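Sugar ABC transporter substrate-binding protein (Treponema pallidum subsp. pallidum, PDB 5U2P) probably binds a small solute, perhaps a sugar, in the periplasm and delivers it to an ABC transporter, although its natural ligand is not established. Local coordinates at residues 78-83 and 103-108; 158-163 and 234-239; 195-200 and 227-232; 309-314 and 323-328; 342-347 and 353-358. All coordinates share one frame; numbering follows the deposited sequence. Where two conformers were deposited one is given.

How the contacts relate
The five contacts are spread over a two-lobed solute-binding protein. Contacts 1 and 4 share one lobe: their centres are 13 Å apart and they are joined directly, with Tyr104 O 2.7 Å from Lys313 N and Val106 N 2.9 Å from Val311 O, both probable hydrogen bonds. Contacts 2 and 3 belong to the other lobe and both use helix 227-238; their centres are 12 Å apart, and Trp160 CH2 packs 3.3 Å from Ala232 O. Contacts 1 and 2 have centres 48 Å apart. Contact 5 lies between the lobes, its nearest atoms about 5 Å from contact 4 and about 13 Å from contact 2.

Contact 1 (78-83 and 103-108); sequences ARLADG and LYFVDL
Leu80, near the end of helix 72-81, packs against Tyr104 and Phe105 where helix 101-104 gives way to an extended chain. The tight part is the phenol ring. Leu80 CB lies over one face, 4.0 Å from the Tyr104 ring centroid and 22° off the ring normal, which meets the geometry of a CH-pi contact; the opposite face is covered by CB of its own neighbour, Leu103. Closest of all is Leu80 O, 3.6 Å from Tyr104 CE1, a packing contact. Leu80 CD2 lies against Tyr104 CB at 4.1 Å, while Leu80 CD1 reaches on to Phe105 CZ at 4.0 Å and still borders the root of the tyrosine ring. Phe105 comes within range through its first torsion (chi1 -55°), which sets CG anti to the carbonyl carbon and brings the end of the ring nearer the helix than its backbone direction suggests. Tyr104 CB sits over the centre of one face of that ring. Further inward, Phe105 also touches Val89 and Val91 of strand 88-92 and Ala310 of strand 307-311, so this side continues into the sheet core.

The outer side is looser. Ala81 is exposed, and its CA comes only to 4.3 Å from Tyr104 OH; its methyl points away from the other segment. With no hydrogen bond between the segments, the join rests on apolar packing and one CH-pi contact, and so depends on shape fit rather than on directional polar bonds.

Contact 2 (158-163 and 234-239); sequences KSWNEL and LELFKR
Trp160, at the start of helix 160-172, packs on Glu235 and Leu236 near the end of helix 227-238, a helix-helix contact in an alpha-helical part of this solute-binding fold. Ahead of the tryptophan, the backbone N of Lys158 donates to Glu162 OE1 at 2.7 Å, reaching the oxygen from 43° above the carboxylate plane. Ser159 is the N-cap of the helix, and its OG accepts from Glu162 N at 3.2 Å. The two bonds run in opposite senses across the helix start, and the one from Lys158 holds the carboxylate back over the turn.

Trp160 carries the contact. Its CG is anti to the backbone N (chi1 167°), which extends the indole toward the other helix so that its six-membered ring does the touching. CH2 meets Leu236 CD2 at 3.9 Å, an approach oblique to the ring, whereas Glu235 CB stands at the edge, near the indole plane, 4.1 Å from CZ2. Thus the aliphatic root of Glu235 faces the tryptophan while its bent chain carries the carboxylate away. Farther along the helix, Leu164 touches both Leu236 and Arg239.

The departing carboxylate is engaged within its own segment by a salt bridge: Arg239 NE points in the guanidinium plane at the anti lone pair of Glu235 OE2, although the modelled 2.5 Å between NE and OE2 is unusually short and its exact length doubtful.

Contact 3 (195-200 and 227-232); sequences DAITKV and YPVLGA
A pair of nearly antiparallel helices forms this buried contact in one lobe of the solute-binding fold: segments 195-200 and 227-232 run at 155° to one another, with their axes approaching to 9.7 Å. Val229 projects from helix 227-238 toward three residues of helix 191-214, and the closest CA pair is Ala196 with Val229, 6.4 Å apart.

The valine spreads over these three residues. Its branching carbon lies against the smallest side chain, with Val229 CB 4.2 Å from Ala196 CB. Both Val229 and Val200 were modelled in two conformers, so the methyl pairings that follow describe one of them and are weaker evidence than the backbone spacing. In that conformer Val229 CG2 turns to Ile197 CG1 at 4.0 Å, the two side chains crossing at about a right angle. The other methyl, CG1, goes to Val200 CG1 at 4.2 Å, and it also lies 4.1 Å from the backbone oxygen Ala196 O.

Other sides of the two helices have other neighbours: Asp195 bonds to Thr301 and Lys199 to the backbone oxygen of Ala296, while Leu230 packs onto helix 406-417. Helix 191-214 thus touches strand 300-303 through Thr198 and Lys199 and pairs with helix 227-238 through Ala196, Ile197 and Val200, forming an antiparallel helix pair of an alpha/beta lobe.

Contact 4 (309-314 and 323-328); sequences LAVHKK and RALSVL
Leu309 and Val311 point from strand 307-311 toward Leu325 and Leu328 of helix 318-329, a helix packed on the mixed sheet of one lobe of the solute-binding alpha/beta fold. The helix follows the strand after a short connection and runs back across it: the N-to-C directions differ by 154° and the axes approach to 10.2 Å. Alternation along the strand selects the residues, since Leu309 and Val311 face the helix while Ala310 between them points away, toward Phe105 and strand 88-92.

Across the contact the interactions are apolar. Leu325 CD2 lies 4.2 Å from Leu309 CB, while its CD1 touches both Val311 and the backbone oxygen of Leu309. A second pairing joins Leu309 CD1 and Leu328 CD1 at 4.1 Å, with these side chains crossing at about a right angle. The first torsion of Leu325 (chi1 -69°) carries CG anti to the carbonyl carbon and lets the branched end reach down to the strand. This layer continues through Leu325 on Leu108 and Leu328 on Val50 of helix 45-58.

The polar interactions of the strand are main-chain hydrogen bonds: Ala310 bonds to Val89 and Leu309 to Leu131, in the neighbouring strands, whereas no hydrogen bond joins strand and helix. Over this bonded strand, Val311 and Leu325 slide past each other in opposite directions, bringing Val311 CG2 to 3.6 Å from Leu325 CD1.

Contact 5 (342-347 and 353-358); sequences KGLPAF and AVIPAC
Two irregular lengths of one long loop, between helices 331-337 and 360-367, approach with Pro345 CA 5.9 Å from Ala353 CA, without any hydrogen bond between them. Only a few residues separate the segments, so the chain turns back on itself within an irregular loop, in the region between the two lobes.

Pro345 meets two partners with its ring. CB faces Ala353 alone, CB to CB at 3.7 Å, while CG and CD are shared between the alanine methyl and Ile355 CD1; CG, for instance, lies 3.9 Å from Ala353 CB and 4.1 Å from Ile355 CD1. The isoleucine reaches back through its side-chain bends: with chi1 -46°, CG1 stands anti to the carbonyl carbon, and chi2 -62° folds the terminal methyl toward the proline, the two side chains crossing at about a right angle. Leu344, which also touches Ile139 of strand 138-145 and His270 of helix 270-279, brings CD2 to 4.4 Å from Ile355 CD1. On the polar side, Asn134 ND2 is hydrogen-bonded to the backbone oxygens of Lys342 and Leu344, tying the first segment to the body of the protein. The isoleucine's closest approach is its CD1 to Pro345 CD, at 3.7 Å.

Contact 1 (78-83 and 103-108)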
# COMPACT_ATOMS: atom_id res chain seq x y z
N ALA A 78 2.95 -26.56 -3.85
CA ALA A 78 3.24 -28.00 -3.94
C ALA A 78 3.56 -28.61 -2.58
O ALA A 78 3.11 -29.71 -2.27
CB ALA A 78 4.39 -28.25 -4.90
N ARG A 79 4.37 -27.92 -1.79
CA ARG A 79 4.78 -28.42 -0.48
C ARG A 79 3.63 -28.41 0.54
O ARG A 79 3.57 -29.27 1.41
CB ARG A 79 5.96 -27.62 0.08
CG ARG A 79 7.19 -27.57 -0.83
CD ARG A 79 7.97 -28.84 -0.77
NE ARG A 79 8.57 -29.05 0.54
CZ ARG A 79 9.75 -28.56 0.91
NH1 ARG A 79 10.21 -28.81 2.13
NH2 ARG A 79 10.46 -27.82 0.06
N LEU A 80 2.73 -27.45 0.41
CA LEU A 80 1.54 -27.42 1.26
C LEU A 80 0.62 -28.58 0.87
O LEU A 80 0.08 -29.28 1.73
CB LEU A 80 0.81 -26.08 1.14
CG LEU A 80 1.52 -24.89 1.83
CD1 LEU A 80 0.86 -23.57 1.49
CD2 LEU A 80 1.59 -25.06 3.34
N ALA A 81 0.50 -28.79 -0.43
CA ALA A 81 -0.37 -29.83 -0.99
C ALA A 81 0.07 -31.23 -0.59
O ALA A 81 -0.78 -32.05 -0.23
CB ALA A 81 -0.39 -29.72 -2.49
N ASP A 82 1.37 -31.51 -0.63
CA ASP A 82 1.86 -32.83 -0.23
C ASP A 82 2.22 -32.92 1.26
O ASP A 82 2.65 -33.98 1.73
CB ASP A 82 3.06 -33.25 -1.09
CG ASP A 82 4.28 -32.38 -0.90
OD1 ASP A 82 4.37 -31.65 0.10
OD2 ASP A 82 5.18 -32.44 -1.77
N GLY A 83 2.07 -31.82 1.98
CA GLY A 83 2.18 -31.82 3.43
C GLY A 83 3.61 -31.79 3.94
O GLY A 83 3.85 -31.94 5.14
N LEU A 103 -7.12 -24.03 5.69
CA LEU A 103 -6.54 -25.34 5.38
C LEU A 103 -5.08 -25.47 5.79
O LEU A 103 -4.64 -26.55 6.19
CB LEU A 103 -6.63 -25.62 3.88
CG LEU A 103 -7.46 -26.82 3.43
CD1 LEU A 103 -8.91 -26.60 3.79
CD2 LEU A 103 -7.28 -27.03 1.94
N TYR A 104 -4.33 -24.38 5.64
CA TYR A 104 -2.87 -24.49 5.68
C TYR A 104 -2.15 -23.73 6.77
O TYR A 104 -1.03 -24.10 7.12
CB TYR A 104 -2.29 -24.05 4.35
CG TYR A 104 -2.70 -24.93 3.19
CD1 TYR A 104 -2.37 -26.27 3.18
CD2 TYR A 104 -3.38 -24.40 2.11
CE1 TYR A 104 -2.72 -27.07 2.12
CE2 TYR A 104 -3.74 -25.19 1.05
CZ TYR A 104 -3.41 -26.53 1.06
OH TYR A 104 -3.76 -27.34 0.02
N PHE A 105 -2.75 -22.66 7.29
CA PHE A 105 -2.04 -21.77 8.22
C PHE A 105 -2.69 -21.62 9.59
O PHE A 105 -3.89 -21.67 9.74
CB PHE A 105 -1.90 -20.39 7.61
CG PHE A 105 -1.24 -20.39 6.26
CD1 PHE A 105 -0.06 -21.11 6.07
CD2 PHE A 105 -1.76 -19.70 5.20
CE1 PHE A 105 0.56 -21.14 4.84
CE2 PHE A 105 -1.15 -19.72 3.95
CZ PHE A 105 0.01 -20.45 3.78
N VAL A 106 -1.85 -21.38 10.59
CA VAL A 106 -2.34 -21.13 11.94
C VAL A 106 -2.91 -19.72 12.05
O VAL A 106 -2.26 -18.75 11.65
CB VAL A 106 -1.23 -21.31 12.98
CG1 VAL A 106 -1.76 -21.00 14.38
CG2 VAL A 106 -0.68 -22.72 12.90
N ASP A 107 -4.12 -19.60 12.60
CA ASP A 107 -4.73 -18.29 12.84
C ASP A 107 -4.02 -17.59 14.00
O ASP A 107 -4.06 -18.07 15.14
CB ASP A 107 -6.23 -18.45 13.14
CG ASP A 107 -6.90 -17.14 13.55
OD1 ASP A 107 -6.29 -16.07 13.36
OD2 ASP A 107 -8.05 -17.17 14.05
N LEU A 108 -3.33 -16.49 13.70
CA LEU A 108 -2.50 -15.81 14.69
C LEU A 108 -3.24 -14.63 15.33
O LEU A 108 -2.64 -13.84 16.08
CB LEU A 108 -1.18 -15.30 14.04
CG LEU A 108 -0.31 -16.38 13.38
CD1 LEU A 108 0.90 -15.79 12.64
CD2 LEU A 108 0.14 -17.42 14.37

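Contact 2 (158-163 and 234-239)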
# COMPACT_ATOMS: atom_id res chain seq x y z
N LYS A 158 -7.47 21.32 3.77
CA LYS A 158 -8.06 20.37 4.71
C LYS A 158 -9.45 19.92 4.26
O LYS A 158 -10.15 19.21 4.97
CB LYS A 158 -8.12 20.98 6.11
CG LYS A 158 -6.75 21.51 6.56
CD LYS A 158 -6.57 21.43 8.06
CE LYS A 158 -5.12 21.74 8.43
NZ LYS A 158 -4.87 21.60 9.89
N SER A 159 -9.83 20.32 3.05
CA SER A 159 -11.11 19.94 2.46
C SER A 159 -11.00 20.02 0.94
O SER A 159 -10.01 20.52 0.41
CB SER A 159 -12.22 20.88 2.91
OG SER A 159 -12.01 22.15 2.31
N TRP A 160 -12.02 19.53 0.25
CA TRP A 160 -12.07 19.56 -1.21
C TRP A 160 -12.04 20.96 -1.79
O TRP A 160 -11.39 21.21 -2.80
CB TRP A 160 -13.32 18.82 -1.69
CG TRP A 160 -13.68 19.03 -3.15
CD1 TRP A 160 -14.72 19.78 -3.64
CD2 TRP A 160 -13.01 18.48 -4.30
NE1 TRP A 160 -14.73 19.72 -5.02
CE2 TRP A 160 -13.70 18.93 -5.44
CE3 TRP A 160 -11.90 17.64 -4.47
CZ2 TRP A 160 -13.31 18.58 -6.74
CZ3 TRP A 160 -11.52 17.29 -5.75
CH2 TRP A 160 -12.22 17.76 -6.87
N ASN A 161 -12.78 21.89 -1.17
CA ASN A 161 -12.79 23.26 -1.66
C ASN A 161 -11.48 23.95 -1.39
O ASN A 161 -11.06 24.81 -2.16
CB ASN A 161 -13.94 24.04 -1.03
CG ASN A 161 -15.28 23.61 -1.55
OD1 ASN A 161 -15.42 23.26 -2.73
ND2 ASN A 161 -16.28 23.60 -0.68
N GLU A 162 -10.81 23.58 -0.30
CA GLU A 162 -9.50 24.15 -0.01
C GLU A 162 -8.47 23.64 -1.03
O GLU A 162 -7.56 24.38 -1.42
CB GLU A 162 -9.08 23.84 1.42
CG GLU A 162 -9.80 24.72 2.44
CD GLU A 162 -9.36 24.50 3.88
OE1 GLU A 162 -8.29 23.91 4.11
OE2 GLU A 162 -10.10 24.93 4.79
N LEU A 163 -8.62 22.40 -1.47
CA LEU A 163 -7.75 21.86 -2.51
C LEU A 163 -7.96 22.63 -3.81
O LEU A 163 -6.99 23.04 -4.44
CB LEU A 163 -8.02 20.38 -2.76
CG LEU A 163 -7.27 19.75 -3.94
CD1 LEU A 163 -5.78 19.76 -3.68
CD2 LEU A 163 -7.76 18.33 -4.17
N LEU A 234 -13.27 14.56 -12.69
CA LEU A 234 -13.66 15.39 -13.83
C LEU A 234 -13.44 16.87 -13.60
O LEU A 234 -12.99 17.58 -14.50
CB LEU A 234 -15.14 15.11 -14.13
CG LEU A 234 -15.39 13.76 -14.80
CD1 LEU A 234 -16.88 13.41 -14.77
CD2 LEU A 234 -14.88 13.80 -16.24
N GLU A 235 -13.76 17.34 -12.40
CA GLU A 235 -13.63 18.75 -12.08
C GLU A 235 -12.16 19.15 -12.10
O GLU A 235 -11.81 20.24 -12.57
CB GLU A 235 -14.26 19.06 -10.72
CG GLU A 235 -14.31 20.54 -10.35
CD GLU A 235 -15.26 21.34 -11.24
OE1 GLU A 235 -16.08 20.73 -11.95
OE2 GLU A 235 -15.18 22.58 -11.22
N LEU A 236 -11.28 18.27 -11.60
CA LEU A 236 -9.84 18.55 -11.65
C LEU A 236 -9.36 18.69 -13.10
O LEU A 236 -8.56 19.58 -13.40
CB LEU A 236 -9.03 17.46 -10.94
CG LEU A 236 -9.24 17.36 -9.42
CD1 LEU A 236 -8.42 16.23 -8.88
CD2 LEU A 236 -8.87 18.64 -8.68
N PHE A 237 -9.85 17.83 -14.00
CA PHE A 237 -9.47 17.92 -15.42
C PHE A 237 -10.05 19.19 -16.04
O PHE A 237 -9.37 19.89 -16.80
CB PHE A 237 -9.96 16.69 -16.20
CG PHE A 237 -9.22 15.41 -15.87
CD1 PHE A 237 -7.96 15.17 -16.39
CD2 PHE A 237 -9.79 14.46 -15.04
CE1 PHE A 237 -7.29 13.99 -16.08
CE2 PHE A 237 -9.12 13.28 -14.73
CZ PHE A 237 -7.88 13.05 -15.25
N LYS A 238 -11.30 19.47 -15.69
CA LYS A 238 -12.03 20.64 -16.20
C LYS A 238 -11.31 21.96 -15.92
O LYS A 238 -11.22 22.83 -16.80
CB LYS A 238 -13.43 20.68 -15.58
CG LYS A 238 -14.29 21.89 -15.96
CD LYS A 238 -15.04 22.43 -14.75
CE LYS A 238 -15.89 23.63 -15.08
NZ LYS A 238 -17.17 23.24 -15.72
N ARG A 239 -10.83 22.12 -14.69
CA ARG A 239 -10.15 23.35 -14.29
C ARG A 239 -8.67 23.35 -14.65
O ARG A 239 -7.96 24.34 -14.42
CB ARG A 239 -10.33 23.57 -12.78
CG ARG A 239 -11.80 23.62 -12.34
CD ARG A 239 -11.95 24.25 -10.95
NE ARG A 239 -13.31 24.10 -10.41
CZ ARG A 239 -13.76 24.69 -9.30
NH1 ARG A 239 -12.97 25.50 -8.61
NH2 ARG A 239 -15.00 24.47 -8.90

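Contact 3 (195-200 and 227-232)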
# COMPACT_ATOMS: atom_id res chain seq x y z
N ASP A 195 -7.38 5.85 -4.94
CA ASP A 195 -7.45 6.32 -3.56
C ASP A 195 -8.88 6.72 -3.20
O ASP A 195 -9.45 6.26 -2.21
CB ASP A 195 -6.47 7.49 -3.36
CG ASP A 195 -6.53 8.07 -1.97
OD1 ASP A 195 -5.87 7.49 -1.07
OD2 ASP A 195 -7.21 9.11 -1.79
N ALA A 196 -9.48 7.56 -4.04
CA ALA A 196 -10.79 8.10 -3.73
C ALA A 196 -11.88 7.03 -3.75
O ALA A 196 -12.73 7.02 -2.87
CB ALA A 196 -11.11 9.21 -4.70
N ILE A 197 -11.86 6.15 -4.75
CA ILE A 197 -12.84 5.06 -4.83
C ILE A 197 -12.71 4.19 -3.58
O ILE A 197 -13.71 3.75 -3.00
CB ILE A 197 -12.64 4.20 -6.10
CG1 ILE A 197 -13.03 5.00 -7.35
CG2 ILE A 197 -13.46 2.89 -6.02
CD1 ILE A 197 -12.66 4.33 -8.66
N THR A 198 -11.47 3.94 -3.18
CA THR A 198 -11.22 3.02 -2.08
C THR A 198 -11.79 3.62 -0.79
O THR A 198 -12.43 2.91 0.02
CB THR A 198 -9.70 2.71 -1.94
OG1 THR A 198 -9.26 2.00 -3.11
CG2 THR A 198 -9.42 1.84 -0.71
N LYS A 199 -11.60 4.91 -0.61
CA LYS A 199 -12.06 5.57 0.61
C LYS A 199 -13.59 5.63 0.71
O LYS A 199 -14.13 5.43 1.78
CB LYS A 199 -11.48 6.98 0.71
CG LYS A 199 -10.02 6.99 1.06
CD LYS A 199 -9.54 8.41 1.31
CE LYS A 199 -8.09 8.43 1.65
NZ LYS A 199 -7.74 9.63 2.47
N VAL A 200 -14.27 5.90 -0.39
CA VAL A 200 -15.73 6.01 -0.30
C VAL A 200 -16.32 4.63 -0.02
O VAL A 200 -17.29 4.51 0.73
CB VAL A 200 -16.34 6.64 -1.58
CG1 VAL A 200 -16.10 5.77 -2.80
CG2 VAL A 200 -17.83 6.90 -1.37
N TYR A 227 -20.20 7.84 -8.37
CA TYR A 227 -20.62 9.06 -9.08
C TYR A 227 -19.94 10.34 -8.57
O TYR A 227 -19.38 11.11 -9.38
CB TYR A 227 -22.15 9.21 -9.01
CG TYR A 227 -22.67 10.49 -9.63
CD1 TYR A 227 -22.92 10.58 -10.99
CD2 TYR A 227 -22.92 11.61 -8.84
CE1 TYR A 227 -23.39 11.76 -11.56
CE2 TYR A 227 -23.40 12.79 -9.40
CZ TYR A 227 -23.64 12.86 -10.76
OH TYR A 227 -24.11 14.02 -11.31
N PRO A 228 -19.97 10.59 -7.25
CA PRO A 228 -19.34 11.82 -6.77
C PRO A 228 -17.82 11.87 -6.93
O PRO A 228 -17.29 12.95 -7.16
CB PRO A 228 -19.73 11.86 -5.28
CG PRO A 228 -20.15 10.48 -4.94
CD PRO A 228 -20.74 9.92 -6.18
N VAL A 229 -17.11 10.74 -6.83
CA VAL A 229 -15.65 10.79 -6.93
C VAL A 229 -15.22 10.91 -8.39
O VAL A 229 -14.20 11.53 -8.69
CB VAL A 229 -14.96 9.55 -6.28
CG1 VAL A 229 -15.46 9.37 -4.85
CG2 VAL A 229 -15.20 8.30 -7.09
N LEU A 230 -16.00 10.34 -9.30
CA LEU A 230 -15.75 10.55 -10.72
C LEU A 230 -16.00 12.01 -11.04
O LEU A 230 -15.27 12.63 -11.81
CB LEU A 230 -16.63 9.62 -11.58
CG LEU A 230 -16.20 8.16 -11.52
CD1 LEU A 230 -17.29 7.28 -12.12
CD2 LEU A 230 -14.89 7.91 -12.25
N GLY A 231 -17.04 12.59 -10.42
CA GLY A 231 -17.33 14.00 -10.57
C GLY A 231 -16.14 14.88 -10.15
O GLY A 231 -15.78 15.83 -10.83
N ALA A 232 -15.54 14.54 -9.02
CA ALA A 232 -14.37 15.27 -8.50
C ALA A 232 -13.21 15.19 -9.48
O ALA A 232 -12.54 16.19 -9.80
CB ALA A 232 -13.95 14.69 -7.13

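Contact 4 (309-314 and 323-328)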
# COMPACT_ATOMS: atom_id res chain seq x y z
N LEU A 309 5.47 -14.10 7.61
CA LEU A 309 5.85 -15.45 7.98
C LEU A 309 4.63 -16.11 8.59
O LEU A 309 4.13 -15.66 9.62
CB LEU A 309 7.01 -15.43 8.99
CG LEU A 309 8.31 -14.81 8.52
CD1 LEU A 309 9.28 -14.72 9.71
CD2 LEU A 309 8.91 -15.62 7.40
N ALA A 310 4.13 -17.16 7.95
CA ALA A 310 3.01 -17.94 8.48
C ALA A 310 3.48 -19.26 9.07
O ALA A 310 4.55 -19.76 8.71
CB ALA A 310 1.98 -18.21 7.38
N VAL A 311 2.65 -19.83 9.94
CA VAL A 311 2.89 -21.16 10.51
C VAL A 311 2.06 -22.22 9.78
O VAL A 311 0.84 -22.08 9.64
CB VAL A 311 2.57 -21.20 12.01
CG1 VAL A 311 2.89 -22.58 12.62
CG2 VAL A 311 3.38 -20.14 12.75
N HIS A 312 2.74 -23.25 9.30
CA HIS A 312 2.10 -24.40 8.67
C HIS A 312 1.26 -25.17 9.69
O HIS A 312 1.78 -25.70 10.67
CB HIS A 312 3.17 -25.31 8.07
CG HIS A 312 2.63 -26.48 7.31
ND1 HIS A 312 3.33 -27.66 7.19
CD2 HIS A 312 1.50 -26.65 6.59
CE1 HIS A 312 2.64 -28.51 6.46
NE2 HIS A 312 1.52 -27.92 6.07
N LYS A 313 -0.03 -25.22 9.42
CA LYS A 313 -1.04 -25.77 10.32
C LYS A 313 -0.79 -27.22 10.66
O LYS A 313 -1.03 -27.65 11.79
CB LYS A 313 -2.42 -25.61 9.68
CG LYS A 313 -3.58 -25.87 10.60
CD LYS A 313 -4.91 -25.50 9.95
CE LYS A 313 -6.06 -25.68 10.93
NZ LYS A 313 -7.36 -25.23 10.38
N LYS A 314 -0.31 -27.99 9.68
CA LYS A 314 -0.09 -29.43 9.86
C LYS A 314 1.28 -29.73 10.46
O LYS A 314 1.64 -30.89 10.63
CB LYS A 314 -0.27 -30.16 8.53
CG LYS A 314 -1.67 -30.00 7.94
CD LYS A 314 -1.87 -30.77 6.63
CE LYS A 314 -2.96 -30.12 5.76
NZ LYS A 314 -3.11 -30.75 4.42
N ARG A 323 5.93 -19.79 19.36
CA ARG A 323 6.86 -19.22 20.34
C ARG A 323 7.90 -18.37 19.60
O ARG A 323 8.23 -17.27 20.03
CB ARG A 323 7.55 -20.31 21.18
CG ARG A 323 6.60 -20.99 22.18
CD ARG A 323 7.21 -22.20 22.89
NE ARG A 323 8.35 -21.77 23.72
CZ ARG A 323 9.64 -22.00 23.45
NH1 ARG A 323 10.01 -22.73 22.41
NH2 ARG A 323 10.57 -21.52 24.28
N ALA A 324 8.41 -18.90 18.49
CA ALA A 324 9.42 -18.18 17.72
C ALA A 324 8.88 -16.87 17.17
O ALA A 324 9.56 -15.85 17.21
CB ALA A 324 9.95 -19.07 16.59
N LEU A 325 7.66 -16.88 16.64
CA LEU A 325 7.10 -15.66 16.07
C LEU A 325 6.93 -14.61 17.16
O LEU A 325 7.09 -13.42 16.91
CB LEU A 325 5.76 -15.93 15.38
CG LEU A 325 5.83 -16.74 14.08
CD1 LEU A 325 4.48 -16.74 13.39
CD2 LEU A 325 6.88 -16.21 13.14
N SER A 326 6.52 -15.05 18.35
CA SER A 326 6.37 -14.14 19.48
C SER A 326 7.70 -13.45 19.83
O SER A 326 7.73 -12.24 20.08
CB SER A 326 5.81 -14.89 20.69
OG SER A 326 5.80 -14.07 21.83
N VAL A 327 8.80 -14.21 19.85
CA VAL A 327 10.12 -13.61 20.07
C VAL A 327 10.47 -12.65 18.92
O VAL A 327 10.96 -11.54 19.14
CB VAL A 327 11.24 -14.68 20.21
CG1 VAL A 327 12.62 -14.02 20.31
CG2 VAL A 327 11.01 -15.54 21.44
N LEU A 328 10.23 -13.08 17.69
CA LEU A 328 10.53 -12.23 16.53
C LEU A 328 9.73 -10.92 16.58
O LEU A 328 10.20 -9.89 16.13
CB LEU A 328 10.23 -12.97 15.23
CG LEU A 328 11.09 -14.20 14.89
CD1 LEU A 328 10.80 -14.72 13.49
CD2 LEU A 328 12.52 -13.89 15.04

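Contact 5 (342-347 and 353-358)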
# COMPACT_ATOMS: atom_id res chain seq x y z
N LYS A 342 14.70 -2.64 5.20
CA LYS A 342 14.20 -1.38 4.69
C LYS A 342 12.68 -1.33 4.75
O LYS A 342 11.99 -2.38 4.78
CB LYS A 342 14.66 -1.17 3.25
CG LYS A 342 16.16 -1.32 3.06
CD LYS A 342 16.55 -1.16 1.59
CE LYS A 342 18.06 -1.20 1.39
NZ LYS A 342 18.45 -1.10 -0.05
N GLY A 343 12.15 -0.12 4.77
CA GLY A 343 10.72 0.09 4.66
C GLY A 343 10.11 0.49 5.99
O GLY A 343 10.82 0.69 6.98
N LEU A 344 8.80 0.64 5.98
CA LEU A 344 8.07 1.06 7.16
C LEU A 344 8.01 -0.09 8.17
O LEU A 344 7.90 -1.26 7.79
CB LEU A 344 6.66 1.53 6.76
CG LEU A 344 6.63 2.82 5.92
CD1 LEU A 344 5.23 3.06 5.37
CD2 LEU A 344 7.08 4.02 6.74
N PRO A 345 8.09 0.24 9.47
CA PRO A 345 8.06 -0.82 10.48
C PRO A 345 6.73 -1.56 10.50
O PRO A 345 5.70 -1.05 10.05
CB PRO A 345 8.28 -0.05 11.80
CG PRO A 345 7.75 1.31 11.53
CD PRO A 345 8.10 1.58 10.08
N ALA A 346 6.74 -2.77 11.05
CA ALA A 346 5.52 -3.57 11.19
C ALA A 346 4.89 -3.36 12.56
O ALA A 346 3.67 -3.45 12.73
CB ALA A 346 5.83 -5.04 10.99
N PHE A 347 5.75 -3.08 13.54
CA PHE A 347 5.34 -2.93 14.93
C PHE A 347 5.58 -1.53 15.50
O PHE A 347 6.46 -0.78 15.07
CB PHE A 347 6.08 -3.97 15.80
CG PHE A 347 5.66 -5.39 15.56
CD1 PHE A 347 4.66 -5.98 16.33
CD2 PHE A 347 6.25 -6.14 14.55
CE1 PHE A 347 4.27 -7.28 16.10
CE2 PHE A 347 5.86 -7.45 14.32
CZ PHE A 347 4.87 -8.02 15.09
N ALA A 353 13.75 1.85 12.99
CA ALA A 353 13.05 2.16 11.75
C ALA A 353 12.94 3.68 11.64
O ALA A 353 12.43 4.34 12.54
CB ALA A 353 11.67 1.50 11.70
N VAL A 354 13.43 4.21 10.54
CA VAL A 354 13.39 5.64 10.30
C VAL A 354 12.09 6.04 9.60
O VAL A 354 11.78 5.54 8.52
CB VAL A 354 14.58 6.08 9.44
CG1 VAL A 354 14.58 7.60 9.24
CG2 VAL A 354 15.88 5.62 10.08
N ILE A 355 11.33 6.95 10.20
CA ILE A 355 10.13 7.52 9.57
C ILE A 355 10.45 8.88 8.92
O ILE A 355 10.84 9.81 9.62
CB ILE A 355 8.99 7.74 10.59
CG1 ILE A 355 8.80 6.51 11.49
CG2 ILE A 355 7.68 8.11 9.88
CD1 ILE A 355 8.41 5.25 10.75
N PRO A 356 10.27 9.00 7.59
CA PRO A 356 10.50 10.29 6.92
C PRO A 356 9.73 11.44 7.57
O PRO A 356 8.54 11.28 7.85
CB PRO A 356 9.99 10.04 5.50
CG PRO A 356 10.17 8.58 5.30
CD PRO A 356 9.91 7.94 6.63
N ALA A 357 10.40 12.58 7.78
CA ALA A 357 9.83 13.70 8.54
C ALA A 357 8.50 14.17 7.96
O ALA A 357 7.58 14.59 8.69
CB ALA A 357 10.81 14.86 8.57
N CYS A 358 8.40 14.12 6.64
CA CYS A 358 7.19 14.57 5.96
C CYS A 358 6.02 13.66 6.32
O CYS A 358 4.88 14.11 6.41
CB CYS A 358 7.38 14.62 4.44
SG CYS A 358 7.73 13.03 3.67